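Local coordinates for Cow rumen GH26 endo-mannanase (Metagenome, PDB 6UEH), which probably hydrolyses internal beta-1,4-mannosidic bonds of galactomannan and related mannans, its catalytic GH26 module being joined to a calcium-bound CBM6-type accessory domain, at residues T64-G75 and V91-F102. Sequence-based numbering, arbitrary orientation.
Sequences TAKVAQILDKGG and VPYYDTWTDFDF
Val-67 and Thr-98 form an antiparallel hydrogen-bonded pair, each nitrogen donating to the other's oxygen; the bond from Val-67 N to Thr-98 O is almost straight, with 177° at the hydrogen. Ala-65 and Phe-100 pair in the same reciprocal way. Gln-69 then exchanges its two bonds with Tyr-94 instead of Thr-96, a shift of two residues that defines a beta bulge at the Asp-95 and Thr-96 corner.

With CG anti to the backbone nitrogen (chi1 -167°) and a bend at chi2, the Gln-69 amide sits between the 70-75 loop and the backbone at Val-91 and Pro-92. OE1 accepts Asp-72 N at 2.9 Å on a lone pair, and Leu-71 N weakly, while one N-H of NE2 goes to Asp-72 O at 3.1 Å, nearly in the amide plane. The other is shared by weak bonds to Val-91 O, bent to 133° at the hydrogen, and Pro-92 O. Asp-72 O takes a second bond from Gly-75 N, closing a type I turn. Cutting Gln-69 back to alanine is likely to leave Asp-72 N without its acceptor, Asp-72 O with one bond fewer and the loop freer to shift.

This is the edge of a CBM6-type beta-sandwich, where strand 85-94 of one sheet passes into strand 97-107 of the other. In the interior, Val-67 CG2 lies 3.8 Å from Phe-100 CB, and Val-67 CG1 and Ala-65 CB both meet the edge of the Phe-102 ring.

A water donates to Lys-73 O and accepts from Tyr-93 N at 2.8 Å. Lys-73 runs alongside Tyr-93, its CD 3.9 Å from the ring centroid in a CH-pi contact, and NZ bonds weakly to Tyr-93 OH. Lys-66 brings NZ within 3.1 Å of Asp-99 OD1, a salt bridge with a weak hydrogen bond.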
loop_
_atom_site.group_PDB
_atom_site.type_symbol
_atom_site.label_atom_id
_atom_site.label_comp_id
_atom_site.label_asym_id
_atom_site.label_seq_id
_atom_site.Cartn_x
_atom_site.Cartn_y
_atom_site.Cartn_z
ATOM N N THR A 64 1.136 10.014 22.686
ATOM C CA THR A 64 1.916 9.105 23.511
ATOM C C THR A 64 1.311 9.068 24.911
ATOM O O THR A 64 0.708 10.044 25.357
ATOM C CB THR A 64 3.395 9.539 23.580
ATOM O OG1 THR A 64 3.857 9.868 22.265
ATOM C CG2 THR A 64 4.269 8.430 24.155
ATOM N N ALA A 65 1.453 7.942 25.597
ATOM C CA ALA A 65 0.947 7.837 26.957
ATOM C C ALA A 65 1.824 6.926 27.801
ATOM O O ALA A 65 2.408 5.965 27.296
ATOM C CB ALA A 65 -0.491 7.337 26.951
ATOM N N LYS A 66 1.926 7.253 29.084
ATOM C CA LYS A 66 2.594 6.390 30.046
ATOM C C LYS A 66 1.575 5.378 30.543
ATOM O O LYS A 66 0.652 5.727 31.285
ATOM C CB LYS A 66 3.170 7.198 31.207
ATOM C CG LYS A 66 4.080 6.397 32.122
ATOM C CD LYS A 66 5.485 6.319 31.560
ATOM C CE LYS A 66 6.132 7.695 31.531
ATOM N NZ LYS A 66 7.514 7.646 30.979
ATOM N N VAL A 67 1.724 4.129 30.118
ATOM C CA VAL A 67 0.686 3.139 30.366
ATOM C C VAL A 67 1.193 1.880 31.052
ATOM O O VAL A 67 2.396 1.678 31.223
ATOM C CB VAL A 67 -0.003 2.710 29.053
ATOM C CG1 VAL A 67 -0.505 3.926 28.290
ATOM C CG2 VAL A 67 0.954 1.891 28.198
ATOM N N ALA A 68 0.243 1.046 31.457
ATOM C CA ALA A 68 0.519 -0.306 31.903
ATOM C C ALA A 68 -0.636 -1.182 31.444
ATOM O O ALA A 68 -1.707 -0.678 31.110
ATOM C CB ALA A 68 0.685 -0.368 33.412
ATOM N N GLN A 69 -0.418 -2.490 31.418
ATOM C CA GLN A 69 -1.442 -3.420 30.962
ATOM C C GLN A 69 -1.130 -4.802 31.517
ATOM O O GLN A 69 -0.212 -5.472 31.043
ATOM C CB GLN A 69 -1.507 -3.436 29.431
ATOM C CG GLN A 69 -2.733 -4.124 28.849
ATOM C CD GLN A 69 -2.605 -5.635 28.846
ATOM O OE1 GLN A 69 -3.380 -6.334 29.498
ATOM N NE2 GLN A 69 -1.623 -6.146 28.112
ATOM N N ILE A 70 -1.886 -5.222 32.527
ATOM C CA ILE A 70 -1.553 -6.445 33.248
ATOM C C ILE A 70 -2.641 -7.518 33.198
ATOM O O ILE A 70 -2.555 -8.518 33.906
ATOM C CB ILE A 70 -1.245 -6.147 34.731
ATOM C CG1 ILE A 70 -2.468 -5.533 35.417
ATOM C CG2 ILE A 70 -0.039 -5.229 34.854
ATOM C CD1 ILE A 70 -2.318 -5.390 36.920
ATOM N N LEU A 71 -3.658 -7.324 32.366
ATOM C CA LEU A 71 -4.718 -8.324 32.261
ATOM C C LEU A 71 -4.323 -9.479 31.336
ATOM O O LEU A 71 -4.581 -10.646 31.639
ATOM C CB LEU A 71 -6.018 -7.683 31.772
ATOM C CG LEU A 71 -7.233 -8.610 31.811
ATOM C CD1 LEU A 71 -7.484 -9.087 33.235
ATOM C CD2 LEU A 71 -8.470 -7.925 31.235
ATOM N N ASP A 72 -3.690 -9.149 30.213
ATOM C CA ASP A 72 -3.319 -10.151 29.217
ATOM C C ASP A 72 -1.809 -10.212 29.002
ATOM O O ASP A 72 -1.196 -9.229 28.584
ATOM C CB ASP A 72 -4.015 -9.863 27.883
ATOM C CG ASP A 72 -5.527 -9.961 27.976
ATOM O OD1 ASP A 72 -6.026 -10.816 28.736
ATOM O OD2 ASP A 72 -6.217 -9.183 27.284
ATOM N N LYS A 73 -1.216 -11.370 29.285
ATOM C CA LYS A 73 0.217 -11.580 29.077
ATOM C C LYS A 73 0.605 -11.435 27.605
ATOM O O LYS A 73 1.720 -11.019 27.285
ATOM C CB LYS A 73 0.643 -12.964 29.575
ATOM C CG LYS A 73 0.293 -13.272 31.023
ATOM C CD LYS A 73 1.128 -12.467 32.006
ATOM C CE LYS A 73 0.864 -12.929 33.434
ATOM N NZ LYS A 73 1.567 -12.098 34.451
ATOM N N GLY A 74 -0.314 -11.789 26.713
ATOM C CA GLY A 74 -0.034 -11.765 25.291
ATOM C C GLY A 74 -0.357 -10.445 24.618
ATOM O O GLY A 74 -0.259 -10.327 23.396
ATOM N N GLY A 75 -0.736 -9.450 25.414
ATOM C CA GLY A 75 -1.093 -8.144 24.889
ATOM C C GLY A 75 -2.596 -7.977 24.757
ATOM O O GLY A 75 -3.331 -8.959 24.687
ATOM N N VAL A 91 -1.510 -3.118 22.950
ATOM C CA VAL A 91 -0.585 -2.804 24.033
ATOM C C VAL A 91 -0.113 -4.091 24.697
ATOM O O VAL A 91 -0.922 -4.850 25.234
ATOM C CB VAL A 91 -1.227 -1.879 25.086
ATOM C CG1 VAL A 91 -0.293 -1.687 26.273
ATOM C CG2 VAL A 91 -1.582 -0.540 24.464
ATOM N N PRO A 92 1.201 -4.353 24.642
ATOM C CA PRO A 92 1.775 -5.556 25.255
ATOM C C PRO A 92 1.566 -5.598 26.766
ATOM O O PRO A 92 1.152 -4.605 27.365
ATOM C CB PRO A 92 3.268 -5.446 24.920
ATOM C CG PRO A 92 3.331 -4.540 23.732
ATOM C CD PRO A 92 2.214 -3.559 23.926
ATOM N N TYR A 93 1.844 -6.747 27.370
ATOM C CA TYR A 93 1.843 -6.855 28.821
ATOM C C TYR A 93 2.917 -5.946 29.406
ATOM O O TYR A 93 4.112 -6.154 29.178
ATOM C CB TYR A 93 2.070 -8.303 29.256
ATOM C CG TYR A 93 2.109 -8.506 30.755
ATOM C CD1 TYR A 93 0.939 -8.688 31.481
ATOM C CD2 TYR A 93 3.317 -8.530 31.442
ATOM C CE1 TYR A 93 0.969 -8.881 32.849
ATOM C CE2 TYR A 93 3.356 -8.721 32.811
ATOM C CZ TYR A 93 2.180 -8.896 33.508
ATOM O OH TYR A 93 2.215 -9.087 34.869
ATOM N N TYR A 94 2.482 -4.928 30.140
ATOM C CA TYR A 94 3.390 -4.012 30.824
ATOM C C TYR A 94 3.047 -3.973 32.307
ATOM O O TYR A 94 2.000 -3.449 32.679
ATOM C CB TYR A 94 3.295 -2.597 30.242
ATOM C CG TYR A 94 3.847 -2.426 28.844
ATOM C CD1 TYR A 94 4.993 -3.096 28.434
ATOM C CD2 TYR A 94 3.220 -1.581 27.937
ATOM C CE1 TYR A 94 5.496 -2.929 27.155
ATOM C CE2 TYR A 94 3.713 -1.408 26.663
ATOM C CZ TYR A 94 4.849 -2.083 26.274
ATOM O OH TYR A 94 5.334 -1.904 24.998
ATOM N N ASP A 95 3.923 -4.514 33.150
ATOM C CA ASP A 95 3.666 -4.537 34.588
ATOM C C ASP A 95 4.333 -3.349 35.279
ATOM O O ASP A 95 4.277 -3.207 36.502
ATOM C CB ASP A 95 4.142 -5.860 35.201
ATOM C CG ASP A 95 5.657 -6.000 35.217
ATOM O OD1 ASP A 95 6.358 -5.254 34.500
ATOM O OD2 ASP A 95 6.150 -6.883 35.949
ATOM N N THR A 96 4.964 -2.508 34.468
ATOM C CA THR A 96 5.651 -1.306 34.923
ATOM C C THR A 96 5.265 -0.175 33.978
ATOM O O THR A 96 4.967 -0.426 32.810
ATOM C CB THR A 96 7.183 -1.498 34.938
ATOM O OG1 THR A 96 7.504 -2.722 35.607
ATOM C CG2 THR A 96 7.876 -0.345 35.644
ATOM N N TRP A 97 5.248 1.060 34.474
ATOM C CA TRP A 97 4.874 2.200 33.642
ATOM C C TRP A 97 5.781 2.311 32.420
ATOM O O TRP A 97 7.005 2.352 32.541
ATOM C CB TRP A 97 4.908 3.496 34.452
ATOM C CG TRP A 97 3.883 3.530 35.532
ATOM C CD1 TRP A 97 4.107 3.575 36.878
ATOM C CD2 TRP A 97 2.459 3.499 35.362
ATOM N NE1 TRP A 97 2.911 3.582 37.556
ATOM C CE2 TRP A 97 1.885 3.535 36.649
ATOM C CE3 TRP A 97 1.616 3.446 34.245
ATOM C CZ2 TRP A 97 0.505 3.523 36.849
ATOM C CZ3 TRP A 97 0.245 3.432 34.448
ATOM C CH2 TRP A 97 -0.295 3.469 35.739
ATOM N N THR A 98 5.163 2.352 31.244
ATOM C CA THR A 98 5.891 2.315 29.982
ATOM C C THR A 98 5.297 3.298 28.975
ATOM O O THR A 98 4.079 3.366 28.814
ATOM C CB THR A 98 5.872 0.895 29.374
ATOM O OG1 THR A 98 6.217 -0.068 30.380
ATOM C CG2 THR A 98 6.850 0.789 28.209
ATOM N N ASP A 99 6.151 4.063 28.303
ATOM C CA ASP A 99 5.685 4.930 27.226
ATOM C C ASP A 99 5.209 4.094 26.046
ATOM O O ASP A 99 5.921 3.203 25.584
ATOM C CB ASP A 99 6.786 5.888 26.770
ATOM C CG ASP A 99 6.910 7.101 27.664
ATOM O OD1 ASP A 99 5.918 7.446 28.339
ATOM O OD2 ASP A 99 7.996 7.715 27.685
ATOM N N PHE A 100 4.004 4.379 25.564
ATOM C CA PHE A 100 3.481 3.696 24.389
ATOM C C PHE A 100 3.115 4.701 23.302
ATOM O O PHE A 100 2.522 5.740 23.581
ATOM C CB PHE A 100 2.262 2.841 24.747
ATOM C CG PHE A 100 1.795 1.962 23.621
ATOM C CD1 PHE A 100 2.367 0.716 23.418
ATOM C CD2 PHE A 100 0.800 2.386 22.756
ATOM C CE1 PHE A 100 1.951 -0.093 22.378
ATOM C CE2 PHE A 100 0.379 1.582 21.712
ATOM C CZ PHE A 100 0.954 0.340 21.525
ATOM N N ASP A 101 3.476 4.374 22.064
ATOM C CA ASP A 101 3.217 5.228 20.909
ATOM C C ASP A 101 1.838 4.932 20.331
ATOM O O ASP A 101 1.611 3.868 19.754
ATOM C CB ASP A 101 4.316 5.023 19.855
ATOM C CG ASP A 101 4.104 5.850 18.593
ATOM O OD1 ASP A 101 3.275 6.786 18.594
ATOM O OD2 ASP A 101 4.793 5.566 17.591
ATOM N N PHE A 102 0.916 5.878 20.493
ATOM C CA PHE A 102 -0.438 5.724 19.976
ATOM C C PHE A 102 -0.610 6.410 18.620
ATOM O O PHE A 102 -1.730 6.717 18.211
ATOM C CB PHE A 102 -1.463 6.267 20.976
ATOM C CG PHE A 102 -1.759 5.325 22.113
ATOM C CD1 PHE A 102 -2.534 4.193 21.907
ATOM C CD2 PHE A 102 -1.272 5.573 23.385
ATOM C CE1 PHE A 102 -2.809 3.323 22.947
ATOM C CE2 PHE A 102 -1.548 4.708 24.431
ATOM C CZ PHE A 102 -2.317 3.581 24.211
HETATM O O HOH W 1 2.748 -8.932 25.889
#